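Local coordinates for lasso peptide isopeptidase AtxE2 (Asticcacaulis excentricus, PDB 5TXE), which hydrolyses the isopeptide bond of the lasso peptides astexin-2 and astexin-3, recognising mainly their threaded loop and converting them to linear peptides, at residues A35-T39 against R396-P400; L43-D48 against G442-G446; F416-P422 against F462-H468; G449-P453 against R646-Y650. The protein carries 1 engineered substitution. All coordinates share one frame; numbering follows the deposited sequence.

Contact 1: residues A35-T39 against R396-P400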
loop_
_atom_site.group_PDB
_atom_site.type_symbol
_atom_site.label_atom_id
_atom_site.label_comp_id
_atom_site.label_asym_id
_atom_site.label_seq_id
_atom_site.Cartn_x
_atom_site.Cartn_y
_atom_site.Cartn_z
ATOM N N ALA A 35 3.018 27.234 -17.757
ATOM C CA ALA A 35 2.578 26.461 -16.526
ATOM C C ALA A 35 3.684 25.490 -16.060
ATOM O O ALA A 35 4.204 24.707 -16.850
ATOM C CB ALA A 35 1.268 25.715 -16.741
ATOM N N PRO A 36 4.063 25.582 -14.781
ATOM C CA PRO A 36 5.234 24.834 -14.373
ATOM C C PRO A 36 5.048 23.292 -14.398
ATOM O O PRO A 36 3.947 22.764 -14.291
ATOM C CB PRO A 36 5.498 25.353 -12.942
ATOM C CG PRO A 36 4.154 25.756 -12.449
ATOM C CD PRO A 36 3.445 26.313 -13.658
ATOM N N PRO A 37 6.147 22.587 -14.554
ATOM C CA PRO A 37 6.136 21.169 -14.680
ATOM C C PRO A 37 5.994 20.504 -13.273
ATOM O O PRO A 37 6.307 21.120 -12.262
ATOM C CB PRO A 37 7.494 20.924 -15.320
ATOM C CG PRO A 37 8.381 21.928 -14.631
ATOM C CD PRO A 37 7.516 23.119 -14.385
ATOM N N VAL A 38 5.488 19.271 -13.217
ATOM C CA VAL A 38 5.515 18.488 -11.994
ATOM C C VAL A 38 6.852 17.810 -11.868
ATOM O O VAL A 38 7.197 16.913 -12.676
ATOM C CB VAL A 38 4.440 17.428 -11.989
ATOM C CG1 VAL A 38 4.502 16.614 -10.703
ATOM C CG2 VAL A 38 3.081 18.087 -12.079
ATOM N N THR A 39 7.627 18.285 -10.892
ATOM C CA THR A 39 8.987 17.800 -10.643
ATOM C C THR A 39 9.031 16.885 -9.428
ATOM O O THR A 39 8.037 16.749 -8.697
ATOM C CB THR A 39 9.915 18.957 -10.371
ATOM O OG1 THR A 39 9.450 19.623 -9.216
ATOM C CG2 THR A 39 9.938 19.933 -11.571
ATOM N N ARG A 396 -3.043 23.803 -12.239
ATOM C CA ARG A 396 -1.897 24.768 -12.129
ATOM C C ARG A 396 -0.551 24.315 -12.757
ATOM O O ARG A 396 0.286 25.133 -13.077
ATOM C CB ARG A 396 -1.628 25.093 -10.673
ATOM C CG ARG A 396 -2.784 25.880 -10.112
ATOM C CD ARG A 396 -2.583 26.399 -8.699
ATOM N NE ARG A 396 -3.865 26.383 -7.992
ATOM C CZ ARG A 396 -3.990 26.591 -6.689
ATOM N NH1 ARG A 396 -2.905 26.831 -5.955
ATOM N NH2 ARG A 396 -5.195 26.547 -6.123
ATOM N N TYR A 397 -0.361 23.009 -12.935
ATOM C CA TYR A 397 0.879 22.481 -13.425
ATOM C C TYR A 397 0.606 21.993 -14.830
ATOM O O TYR A 397 -0.526 21.762 -15.168
ATOM C CB TYR A 397 1.357 21.348 -12.501
ATOM C CG TYR A 397 1.909 21.833 -11.176
ATOM C CD1 TYR A 397 3.237 22.233 -11.046
ATOM C CD2 TYR A 397 1.115 21.873 -10.071
ATOM C CE1 TYR A 397 3.731 22.700 -9.837
ATOM C CE2 TYR A 397 1.596 22.321 -8.850
ATOM C CZ TYR A 397 2.894 22.739 -8.735
ATOM O OH TYR A 397 3.330 23.184 -7.498
ATOM N N ARG A 398 1.629 21.866 -15.664
ATOM C CA ARG A 398 1.445 21.261 -16.977
ATOM C C ARG A 398 1.514 19.760 -16.795
ATOM O O ARG A 398 2.596 19.174 -16.694
ATOM C CB ARG A 398 2.488 21.752 -17.997
ATOM C CG ARG A 398 2.034 21.610 -19.460
ATOM C CD ARG A 398 2.644 22.705 -20.362
ATOM N NE ARG A 398 3.561 22.327 -21.470
ATOM C CZ ARG A 398 3.182 21.708 -22.592
ATOM N NH1 ARG A 398 1.923 21.280 -22.734
ATOM N NH2 ARG A 398 4.071 21.473 -23.554
ATOM N N LEU A 399 0.346 19.152 -16.777
ATOM C CA LEU A 399 0.211 17.766 -16.521
ATOM C C LEU A 399 0.467 16.917 -17.760
ATOM O O LEU A 399 0.087 17.266 -18.834
ATOM C CB LEU A 399 -1.162 17.462 -15.985
ATOM C CG LEU A 399 -1.492 18.078 -14.647
ATOM C CD1 LEU A 399 -2.906 17.671 -14.272
ATOM C CD2 LEU A 399 -0.567 17.628 -13.549
ATOM N N PRO A 400 1.151 15.779 -17.589
ATOM C CA PRO A 400 1.241 14.755 -18.611
ATOM C C PRO A 400 -0.129 14.303 -19.032
ATOM O O PRO A 400 -1.124 14.491 -18.297
ATOM C CB PRO A 400 1.917 13.584 -17.883
ATOM C CG PRO A 400 2.728 14.224 -16.832
ATOM C CD PRO A 400 1.922 15.422 -16.385
#
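The first torsions of Tyr-397 and Val-38 set their side chains against each other. The tyrosine CG lies opposite its own carbonyl carbon and beside the backbone N (chi1 -74°), bringing the ring across Pro-36 and Val-38, while Val-38, with CG1 trans to its backbone nitrogen (chi1 179°), turns the other branch, CG2, to the contact. Val-38 CG2 lies 3.7 Å from Tyr-397 CB and 4.0 Å from Leu-399 CD2, so one branch of the valine joins two residues. Pro-36 meets the tyrosine from another direction: its CG is 3.9 Å from Tyr-397 CD1, with the two side chains at about a right angle.

The backbone supplies the polar part. Arg-398 N donates to Pro-36 O at 2.8 Å with an N-H...O angle of 160°. Tyr-397 CA makes a C-H...O contact with Pro-36 O at 3.2 Å; this oxygen lies at the edge of the tyrosine ring, near its plane. Arg-396 O lies 3.4 Å from Pro-36 CD. The side chain of Arg-398 touches only by its root, CB to Ala-35 O at 3.6 Å, before its bent chain leads away toward Pro-423 and Asp-424.

Thr-39, at the N-cap of helix 40-44, makes a weak capping bond from OG1 to Val-42 N, and Pro-37 rests on Thr-459 of helix 454-459. The contact thus holds the first modelled residues against the loop leading into strand 401-408. Pro-36 and Pro-37 have no backbone N-H to donate; the chemistry therefore implies a surface seam secured by one sound hydrogen bond and apolar contacts, rather than a continuous strand pairing.

Contact 2: residues L43-D48 against G442-G446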
loop_
_atom_site.group_PDB
_atom_site.type_symbol
_atom_site.label_atom_id
_atom_site.label_comp_id
_atom_site.label_asym_id
_atom_site.label_seq_id
_atom_site.Cartn_x
_atom_site.Cartn_y
_atom_site.Cartn_z
ATOM N N LEU A 43 6.248 16.551 -6.376
ATOM C CA LEU A 43 5.597 15.279 -6.070
ATOM C C LEU A 43 5.798 14.859 -4.617
ATOM O O LEU A 43 4.867 14.442 -3.933
ATOM C CB LEU A 43 6.139 14.198 -6.991
ATOM C CG LEU A 43 5.581 12.801 -6.803
ATOM C CD1 LEU A 43 4.076 12.824 -7.073
ATOM C CD2 LEU A 43 6.274 11.792 -7.718
ATOM N N VAL A 44 7.023 14.963 -4.125
ATOM C CA VAL A 44 7.275 14.497 -2.781
ATOM C C VAL A 44 6.512 15.340 -1.755
ATOM O O VAL A 44 6.173 14.844 -0.680
ATOM C CB VAL A 44 8.785 14.438 -2.458
ATOM C CG1 VAL A 44 9.377 15.827 -2.292
ATOM C CG2 VAL A 44 9.027 13.708 -1.137
ATOM N N ARG A 45 6.193 16.590 -2.089
ATOM C CA ARG A 45 5.449 17.433 -1.161
ATOM C C ARG A 45 3.920 17.343 -1.277
ATOM O O ARG A 45 3.228 18.039 -0.551
ATOM C CB ARG A 45 5.862 18.880 -1.378
ATOM C CG ARG A 45 7.292 19.205 -0.969
ATOM C CD ARG A 45 7.613 20.651 -1.327
ATOM N NE ARG A 45 8.835 21.120 -0.705
ATOM C CZ ARG A 45 10.038 20.921 -1.192
ATOM N NH1 ARG A 45 10.210 20.229 -2.309
ATOM N NH2 ARG A 45 11.082 21.422 -0.562
ATOM N N LEU A 46 3.385 16.563 -2.210
ATOM C CA LEU A 46 1.880 16.420 -2.299
ATOM C C LEU A 46 1.371 15.691 -1.088
ATOM O O LEU A 46 1.805 14.561 -0.798
ATOM C CB LEU A 46 1.466 15.703 -3.572
ATOM C CG LEU A 46 1.755 16.462 -4.880
ATOM C CD1 LEU A 46 1.456 15.635 -6.121
ATOM C CD2 LEU A 46 0.962 17.754 -4.944
ATOM N N ALA A 47 0.491 16.350 -0.336
ATOM C CA ALA A 47 -0.017 15.826 0.904
ATOM C C ALA A 47 -0.889 14.614 0.672
ATOM O O ALA A 47 -1.278 14.351 -0.475
ATOM C CB ALA A 47 -0.820 16.892 1.602
ATOM N N ASP A 48 -1.111 13.859 1.745
ATOM C CA ASP A 48 -1.884 12.628 1.705
ATOM C C ASP A 48 -2.771 12.527 2.962
ATOM O O ASP A 48 -2.615 13.287 3.931
ATOM C CB ASP A 48 -0.970 11.393 1.570
ATOM C CG ASP A 48 -1.619 10.235 0.700
ATOM O OD1 ASP A 48 -2.816 10.321 0.225
ATOM O OD2 ASP A 48 -0.920 9.199 0.512
ATOM N N GLY A 442 -5.206 4.423 -8.686
ATOM C CA GLY A 442 -5.421 5.696 -8.006
ATOM C C GLY A 442 -4.503 6.709 -8.610
ATOM O O GLY A 442 -4.227 6.662 -9.813
ATOM N N PHE A 443 -4.041 7.626 -7.761
ATOM C CA PHE A 443 -3.221 8.732 -8.206
ATOM C C PHE A 443 -1.859 8.206 -8.681
ATOM O O PHE A 443 -1.286 7.349 -8.057
ATOM C CB PHE A 443 -3.100 9.759 -7.092
ATOM C CG PHE A 443 -2.148 10.835 -7.386
ATOM C CD1 PHE A 443 -2.294 11.619 -8.536
ATOM C CD2 PHE A 443 -1.036 11.069 -6.521
ATOM C CE1 PHE A 443 -1.343 12.616 -8.849
ATOM C CE2 PHE A 443 -0.101 12.076 -6.817
ATOM C CZ PHE A 443 -0.253 12.853 -7.983
ATOM N N LEU A 444 -1.406 8.671 -9.822
ATOM C CA LEU A 444 -0.086 8.283 -10.346
ATOM C C LEU A 444 0.996 9.005 -9.574
ATOM O O LEU A 444 1.322 10.143 -9.889
ATOM C CB LEU A 444 -0.009 8.644 -11.812
ATOM C CG LEU A 444 -1.028 7.878 -12.696
ATOM C CD1 LEU A 444 -0.952 8.385 -14.118
ATOM C CD2 LEU A 444 -0.846 6.389 -12.685
ATOM N N ARG A 445 1.497 8.373 -8.509
ATOM C CA ARG A 445 2.456 9.010 -7.602
ATOM C C ARG A 445 3.800 8.301 -7.831
ATOM O O ARG A 445 4.553 8.733 -8.717
ATOM C CB ARG A 445 1.939 8.931 -6.176
ATOM C CG ARG A 445 2.774 9.564 -5.084
ATOM C CD ARG A 445 2.248 9.494 -3.651
ATOM N NE ARG A 445 1.109 10.320 -3.360
ATOM C CZ ARG A 445 1.187 11.525 -2.836
ATOM N NH1 ARG A 445 2.347 12.118 -2.637
ATOM N NH2 ARG A 445 0.079 12.147 -2.580
ATOM N N GLY A 446 4.075 7.208 -7.120
ATOM C CA GLY A 446 5.384 6.530 -7.248
ATOM C C GLY A 446 5.269 5.036 -7.468
ATOM O O GLY A 446 6.241 4.285 -7.315
HETATM O O HOH W 1 5.218 11.285 -2.874
HETATM O O HOH W 2 -2.677 10.727 -2.720
#
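Arg-445 crosses to segment 43-48 by a side chain that can be followed atom by atom. From CB the chain runs straight, CG trans to the backbone nitrogen (chi1 -179°), and CG comes within 4.0 Å of Leu-43 CD1; the other leucine methyl, CD2, sits 3.6 Å from Arg-445 O. CD packs on the carboxylate of Asp-450, and the bend at chi3 (-71°) then turns the head toward the chain beyond helix 40-44. NE lies in the plane of the Phe-443 ring, at its edge, while Phe-443 CE2 stands over one face of the guanidinium.

At the tip, NH1 donates to Leu-46 O at 3.1 Å with an N-H...O angle of 154°, the oxygen close to the guanidinium plane, and also to water 1 at 3.0 Å; that water makes a weak bond to Leu-43 O. NH2 makes weak hydrogen bonds to Ala-47 O (3.3 Å) and Leu-46 O, and donates to water 2 at 3.1 Å. Water 2 in turn donates to Asp-48 OD1 at 3.0 Å, so arginine and aspartate are linked through water without a direct salt bridge. Their opposite charges probably still attract. Leu-46 CD1 rests 3.8 Å from Phe-443 CZ.

Leu-43 also reaches Tyr-650 of helix 643-662 and Pro-456 of helix 454-459, and Phe-443 reaches Leu-455 of the latter. Ala-47 touches strand 69-78, where Asp-48 pairs by its backbone with Arg-75: the contact sits between the hydrolase helices and that antiparallel sheet.

Contact 3: residues F416-P422 against F462-H468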
loop_
_atom_site.group_PDB
_atom_site.type_symbol
_atom_site.label_atom_id
_atom_site.label_comp_id
_atom_site.label_asym_id
_atom_site.label_seq_id
_atom_site.Cartn_x
_atom_site.Cartn_y
_atom_site.Cartn_z
ATOM N N PHE A 416 -5.514 -4.193 -17.452
ATOM C CA PHE A 416 -5.416 -2.762 -17.721
ATOM C C PHE A 416 -4.072 -2.217 -17.225
ATOM O O PHE A 416 -3.388 -2.867 -16.403
ATOM C CB PHE A 416 -6.617 -2.005 -17.158
ATOM C CG PHE A 416 -6.515 -1.658 -15.675
ATOM C CD1 PHE A 416 -6.984 -2.524 -14.704
ATOM C CD2 PHE A 416 -5.999 -0.424 -15.279
ATOM C CE1 PHE A 416 -6.946 -2.188 -13.352
ATOM C CE2 PHE A 416 -5.917 -0.079 -13.936
ATOM C CZ PHE A 416 -6.402 -0.959 -12.969
ATOM N N SER A 417 -3.701 -1.063 -17.761
ATOM C CA SER A 417 -2.593 -0.284 -17.265
ATOM C C SER A 417 -2.739 1.126 -17.758
ATOM O O SER A 417 -3.586 1.369 -18.590
ATOM C CB SER A 417 -1.287 -0.875 -17.767
ATOM O OG SER A 417 -1.037 -2.105 -17.117
ATOM N N ASP A 418 -1.950 2.067 -17.238
ATOM C CA ASP A 418 -2.025 3.463 -17.647
ATOM C C ASP A 418 -0.769 3.880 -18.378
ATOM O O ASP A 418 0.314 3.545 -17.960
ATOM C CB ASP A 418 -2.312 4.367 -16.447
ATOM C CG ASP A 418 -3.780 4.216 -15.921
ATOM O OD1 ASP A 418 -4.742 4.377 -16.740
ATOM O OD2 ASP A 418 -3.987 3.911 -14.709
ATOM N N LEU A 419 -0.939 4.542 -19.526
ATOM C CA LEU A 419 0.112 5.103 -20.296
ATOM C C LEU A 419 0.163 6.582 -19.960
ATOM O O LEU A 419 -0.843 7.272 -19.995
ATOM C CB LEU A 419 -0.137 4.874 -21.762
ATOM C CG LEU A 419 0.825 5.599 -22.692
ATOM C CD1 LEU A 419 2.235 5.071 -22.519
ATOM C CD2 LEU A 419 0.405 5.491 -24.167
ATOM N N VAL A 420 1.356 7.073 -19.636
ATOM C CA VAL A 420 1.532 8.476 -19.331
ATOM C C VAL A 420 2.501 9.048 -20.305
ATOM O O VAL A 420 3.569 8.468 -20.516
ATOM C CB VAL A 420 2.089 8.630 -17.930
ATOM C CG1 VAL A 420 2.108 10.085 -17.492
ATOM C CG2 VAL A 420 1.287 7.770 -16.947
ATOM N N LEU A 421 2.169 10.168 -20.944
ATOM C CA LEU A 421 3.068 10.747 -21.956
ATOM C C LEU A 421 3.515 12.118 -21.555
ATOM O O LEU A 421 2.809 12.826 -20.868
ATOM C CB LEU A 421 2.370 10.837 -23.304
ATOM C CG LEU A 421 1.980 9.452 -23.845
ATOM C CD1 LEU A 421 0.974 9.530 -25.011
ATOM C CD2 LEU A 421 3.202 8.700 -24.292
ATOM N N PRO A 422 4.677 12.533 -22.024
ATOM C CA PRO A 422 5.130 13.867 -21.681
ATOM C C PRO A 422 4.147 14.923 -22.117
ATOM O O PRO A 422 3.499 14.739 -23.132
ATOM C CB PRO A 422 6.400 14.030 -22.487
ATOM C CG PRO A 422 6.821 12.653 -22.848
ATOM C CD PRO A 422 5.589 11.825 -22.931
ATOM N N PHE A 462 10.057 10.740 -20.861
ATOM C CA PHE A 462 9.780 9.317 -20.999
ATOM C C PHE A 462 8.299 9.062 -21.184
ATOM O O PHE A 462 7.466 9.804 -20.660
ATOM C CB PHE A 462 10.221 8.563 -19.746
ATOM C CG PHE A 462 11.685 8.584 -19.528
ATOM C CD1 PHE A 462 12.486 7.669 -20.161
ATOM C CD2 PHE A 462 12.247 9.521 -18.696
ATOM C CE1 PHE A 462 13.846 7.696 -19.970
ATOM C CE2 PHE A 462 13.611 9.561 -18.481
ATOM C CZ PHE A 462 14.408 8.656 -19.106
ATOM N N ALA A 463 7.979 8.011 -21.944
ATOM C CA ALA A 463 6.685 7.364 -21.822
ATOM C C ALA A 463 6.790 6.528 -20.575
ATOM O O ALA A 463 7.848 5.914 -20.330
ATOM C CB ALA A 463 6.405 6.437 -22.997
ATOM N N VAL A 464 5.723 6.521 -19.796
ATOM C CA VAL A 464 5.692 5.748 -18.570
ATOM C C VAL A 464 4.476 4.823 -18.615
ATOM O O VAL A 464 3.363 5.254 -18.911
ATOM C CB VAL A 464 5.576 6.635 -17.318
ATOM C CG1 VAL A 464 5.640 5.775 -16.070
ATOM C CG2 VAL A 464 6.670 7.649 -17.294
ATOM N N LEU A 465 4.730 3.560 -18.385
ATOM C CA LEU A 465 3.698 2.595 -18.246
ATOM C C LEU A 465 3.528 2.333 -16.774
ATOM O O LEU A 465 4.386 1.735 -16.136
ATOM C CB LEU A 465 4.061 1.323 -18.986
ATOM C CG LEU A 465 3.065 0.179 -18.886
ATOM C CD1 LEU A 465 1.751 0.499 -19.532
ATOM C CD2 LEU A 465 3.680 -1.042 -19.557
ATOM N N SER A 466 2.394 2.751 -16.262
ATOM C CA SER A 466 1.966 2.443 -14.919
ATOM C C SER A 466 1.184 1.141 -14.987
ATOM O O SER A 466 -0.015 1.116 -15.299
ATOM C CB SER A 466 1.106 3.587 -14.381
ATOM O OG SER A 466 0.713 3.357 -13.057
ATOM N N PHE A 467 1.896 0.067 -14.676
ATOM C CA PHE A 467 1.437 -1.311 -14.790
ATOM C C PHE A 467 0.589 -1.761 -13.659
ATOM O O PHE A 467 0.951 -1.592 -12.519
ATOM C CB PHE A 467 2.667 -2.205 -14.762
ATOM C CG PHE A 467 2.403 -3.659 -14.939
ATOM C CD1 PHE A 467 1.615 -4.130 -15.974
ATOM C CD2 PHE A 467 3.042 -4.564 -14.133
ATOM C CE1 PHE A 467 1.401 -5.500 -16.147
ATOM C CE2 PHE A 467 2.856 -5.941 -14.306
ATOM C CZ PHE A 467 2.050 -6.406 -15.329
ATOM N N HIS A 468 -0.561 -2.331 -13.990
ATOM C CA HIS A 468 -1.409 -2.898 -12.999
ATOM C C HIS A 468 -1.340 -4.374 -13.171
ATOM O O HIS A 468 -1.887 -4.936 -14.080
ATOM C CB HIS A 468 -2.830 -2.432 -13.125
ATOM C CG HIS A 468 -3.652 -2.848 -11.970
ATOM N ND1 HIS A 468 -3.802 -2.045 -10.850
ATOM C CD2 HIS A 468 -4.308 -4.007 -11.703
ATOM C CE1 HIS A 468 -4.529 -2.686 -9.948
ATOM N NE2 HIS A 468 -4.865 -3.872 -10.445
HETATM O O HOH W 3 -4.466 -5.716 -15.098
#
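Phe-416 opens the segment by stacking on His-468, whose CG, trans to the backbone nitrogen (chi1 -171°), carries the imidazole over to it: the rings form an offset stack with centroids 4.4 Å apart and planes 19° apart, and His-468 CB also lies over the phenylalanine face. Water 3 joins the ends, accepting from Phe-416 N and donating to His-468 O. Ser-417 OG donates back to Phe-416 O at 2.6 Å and accepts from His-468 N at 3.2 Å, a nearly straight bond of 166°.

At Asp-418 regular antiparallel pairing begins. Asp-418 and Ser-466 form a hydrogen-bonded pair, Asp-418 N to Ser-466 O at 2.9 Å and Ser-466 N to Asp-418 O at 2.8 Å. Leu-419 faces Leu-465 in a non-hydrogen-bonded pair, and Val-420 with Val-464 repeats the pair of hydrogen bonds, Val-420 N to Val-464 O at 2.8 Å and Val-464 N to Val-420 O at 3.0 Å. Leu-421 CD2 touches Ala-463 CB before Pro-422 packs on Phe-462 O.

In the alpha/beta-hydrolase sheet, strand 414-421 lies between 401-408 and 463-467, antiparallel to both; 463-467 passes on to parallel 431-436. Asp-418 and Ser-466 both bond to Ser-440 OG, His-468 ND1 bonds to Ser-440 N, and Asp-418 also pairs with Arg-404. This chemistry is consistent with a strand pair that fixes polar groups around Ser-440; its Phe-467 side chain lies about 5 Å from that of the catalytically important Tyr-438.

Contact 4: residues G449-P453 against R646-Y650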
loop_
_atom_site.group_PDB
_atom_site.type_symbol
_atom_site.label_atom_id
_atom_site.label_comp_id
_atom_site.label_asym_id
_atom_site.label_seq_id
_atom_site.Cartn_x
_atom_site.Cartn_y
_atom_site.Cartn_z
ATOM N N GLY A 449 4.733 1.368 -3.192
ATOM C CA GLY A 449 5.769 1.851 -2.265
ATOM C C GLY A 449 6.249 3.257 -2.473
ATOM O O GLY A 449 7.115 3.732 -1.759
ATOM N N ASP A 450 5.682 3.938 -3.438
ATOM C CA ASP A 450 6.038 5.316 -3.756
ATOM C C ASP A 450 7.549 5.523 -3.961
ATOM O O ASP A 450 8.197 6.283 -3.241
ATOM C CB ASP A 450 5.456 6.301 -2.695
ATOM C CG ASP A 450 5.611 7.784 -3.145
ATOM O OD1 ASP A 450 6.166 7.989 -4.271
ATOM O OD2 ASP A 450 5.257 8.709 -2.362
ATOM N N GLU A 451 8.096 4.832 -4.957
ATOM C CA GLU A 451 9.535 4.802 -5.195
ATOM C C GLU A 451 9.909 5.361 -6.569
ATOM O O GLU A 451 11.069 5.713 -6.793
ATOM C CB GLU A 451 10.002 3.349 -5.322
ATOM C CG GLU A 451 10.583 2.615 -4.181
ATOM C CD GLU A 451 11.800 3.248 -3.479
ATOM O OE1 GLU A 451 13.020 2.800 -3.640
ATOM O OE2 GLU A 451 11.442 4.104 -2.641
ATOM N N ASN A 452 8.992 5.287 -7.525
ATOM C CA ASN A 452 9.347 5.578 -8.906
ATOM C C ASN A 452 8.418 6.616 -9.458
ATOM O O ASN A 452 7.254 6.319 -9.703
ATOM C CB ASN A 452 9.307 4.307 -9.734
ATOM C CG ASN A 452 10.393 3.312 -9.303
ATOM O OD1 ASN A 452 11.540 3.462 -9.682
ATOM N ND2 ASN A 452 10.022 2.326 -8.463
ATOM N N PRO A 453 8.917 7.833 -9.664
ATOM C CA PRO A 453 8.042 9.019 -9.788
ATOM C C PRO A 453 7.419 9.219 -11.207
ATOM O O PRO A 453 8.114 9.592 -12.168
ATOM C CB PRO A 453 8.990 10.152 -9.447
ATOM C CG PRO A 453 10.286 9.683 -9.925
ATOM C CD PRO A 453 10.333 8.204 -9.735
ATOM N N ARG A 646 13.182 9.760 0.034
ATOM C CA ARG A 646 12.288 9.548 -1.114
ATOM C C ARG A 646 12.656 10.468 -2.227
ATOM O O ARG A 646 12.741 10.053 -3.374
ATOM C CB ARG A 646 10.847 9.756 -0.706
ATOM C CG ARG A 646 9.820 9.766 -1.868
ATOM C CD ARG A 646 8.388 9.479 -1.384
ATOM N NE ARG A 646 8.223 8.043 -1.141
ATOM C CZ ARG A 646 8.192 7.453 0.048
ATOM N NH1 ARG A 646 8.195 8.151 1.207
ATOM N NH2 ARG A 646 8.149 6.132 0.083
ATOM N N LEU A 647 12.924 11.735 -1.914
ATOM C CA LEU A 647 13.293 12.665 -2.951
ATOM C C LEU A 647 14.570 12.266 -3.654
ATOM O O LEU A 647 14.703 12.410 -4.855
ATOM C CB LEU A 647 13.409 14.085 -2.366
ATOM C CG LEU A 647 13.852 15.154 -3.373
ATOM C CD1 LEU A 647 12.882 15.232 -4.519
ATOM C CD2 LEU A 647 13.953 16.545 -2.723
ATOM N N ALA A 648 15.536 11.763 -2.881
ATOM C CA ALA A 648 16.816 11.354 -3.416
ATOM C C ALA A 648 16.649 10.101 -4.273
ATOM O O ALA A 648 17.252 9.986 -5.292
ATOM C CB ALA A 648 17.748 11.082 -2.271
ATOM N N VAL A 649 15.768 9.206 -3.879
ATOM C CA VAL A 649 15.437 8.057 -4.690
ATOM C C VAL A 649 14.811 8.480 -6.052
ATOM O O VAL A 649 15.260 8.052 -7.109
ATOM C CB VAL A 649 14.470 7.150 -3.937
ATOM C CG1 VAL A 649 13.893 6.049 -4.856
ATOM C CG2 VAL A 649 15.216 6.469 -2.812
ATOM N N TYR A 650 13.782 9.336 -5.992
ATOM C CA TYR A 650 13.166 9.918 -7.185
ATOM C C TYR A 650 14.216 10.469 -8.125
ATOM O O TYR A 650 14.234 10.148 -9.318
ATOM C CB TYR A 650 12.255 11.078 -6.836
ATOM C CG TYR A 650 10.901 10.777 -6.223
ATOM C CD1 TYR A 650 10.387 9.483 -6.081
ATOM C CD2 TYR A 650 10.090 11.829 -5.805
ATOM C CE1 TYR A 650 9.132 9.253 -5.494
ATOM C CE2 TYR A 650 8.822 11.615 -5.279
ATOM C CZ TYR A 650 8.338 10.341 -5.140
ATOM O OH TYR A 650 7.079 10.228 -4.654
HETATM O O HOH W 1 5.218 11.285 -2.874
#
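Tyr-650, Asp-450 and Arg-646 bury the most surface here. The tyrosine ring is sandwiched: Pro-453 CB lies over one face, 3.9 Å from the centroid of the Tyr-650 ring and 17° off its normal, and Arg-646 CG covers the opposite face. Tyr-650 OH donates to Asp-450 OD1, a very short contact whose length is doubtful. Water 1 donates to both Asp-450 OD2, at 2.6 Å, and Tyr-650 OH, at 2.8 Å.

Arg-646 grips the loop backbone, its bend at chi3 (-78°) turning NE and NH2 to the loop carbonyls. NE donates to Asp-450 O at 2.7 Å, a nearly straight bond (170°) whose donor lies in the carbonyl plane, while NH2 donates to Gly-449 O at 3.2 Å and to Lys-640 O. Asp-450 OD2, 3.3 Å from Arg-646 NE but well out of the guanidinium plane, adds a salt bridge of charge alone.

The loop 449-453 leads into helix 454-459 and lies against helix 643-662, with about 7 Å between Gly-449 and the side chain of Ala-527, the engineered residue at the nucleophile position. Leu-43 of helix 40-44 touches both Pro-453 and Tyr-650, while Val-649 reaches Tyr-633 of strand 628-633.

In the fold
From the N terminus, contact 1 closes a span of some 360 residues, including the antiparallel sheets from strand 48-49 to strand 384-388, consistent with the beta-propeller of prolyl oligopeptidases, by bringing 35-39 to the entry of the hydrolase sheet. Contact 2 starts just after, at 43-48, and ends at 442-446, so it crosses contact 1. Contact 3 closes a short loop inside the hydrolase sheet; segment 442-446 lies within that loop, so contacts 2 and 3 cross. Contact 4 leaves the same loop for helix 643-662 and crosses contact 3, but follows contacts 1 and 2 in series. Pro-400 packs on strand 414-421, and water 1 belongs to contacts 2 and 4.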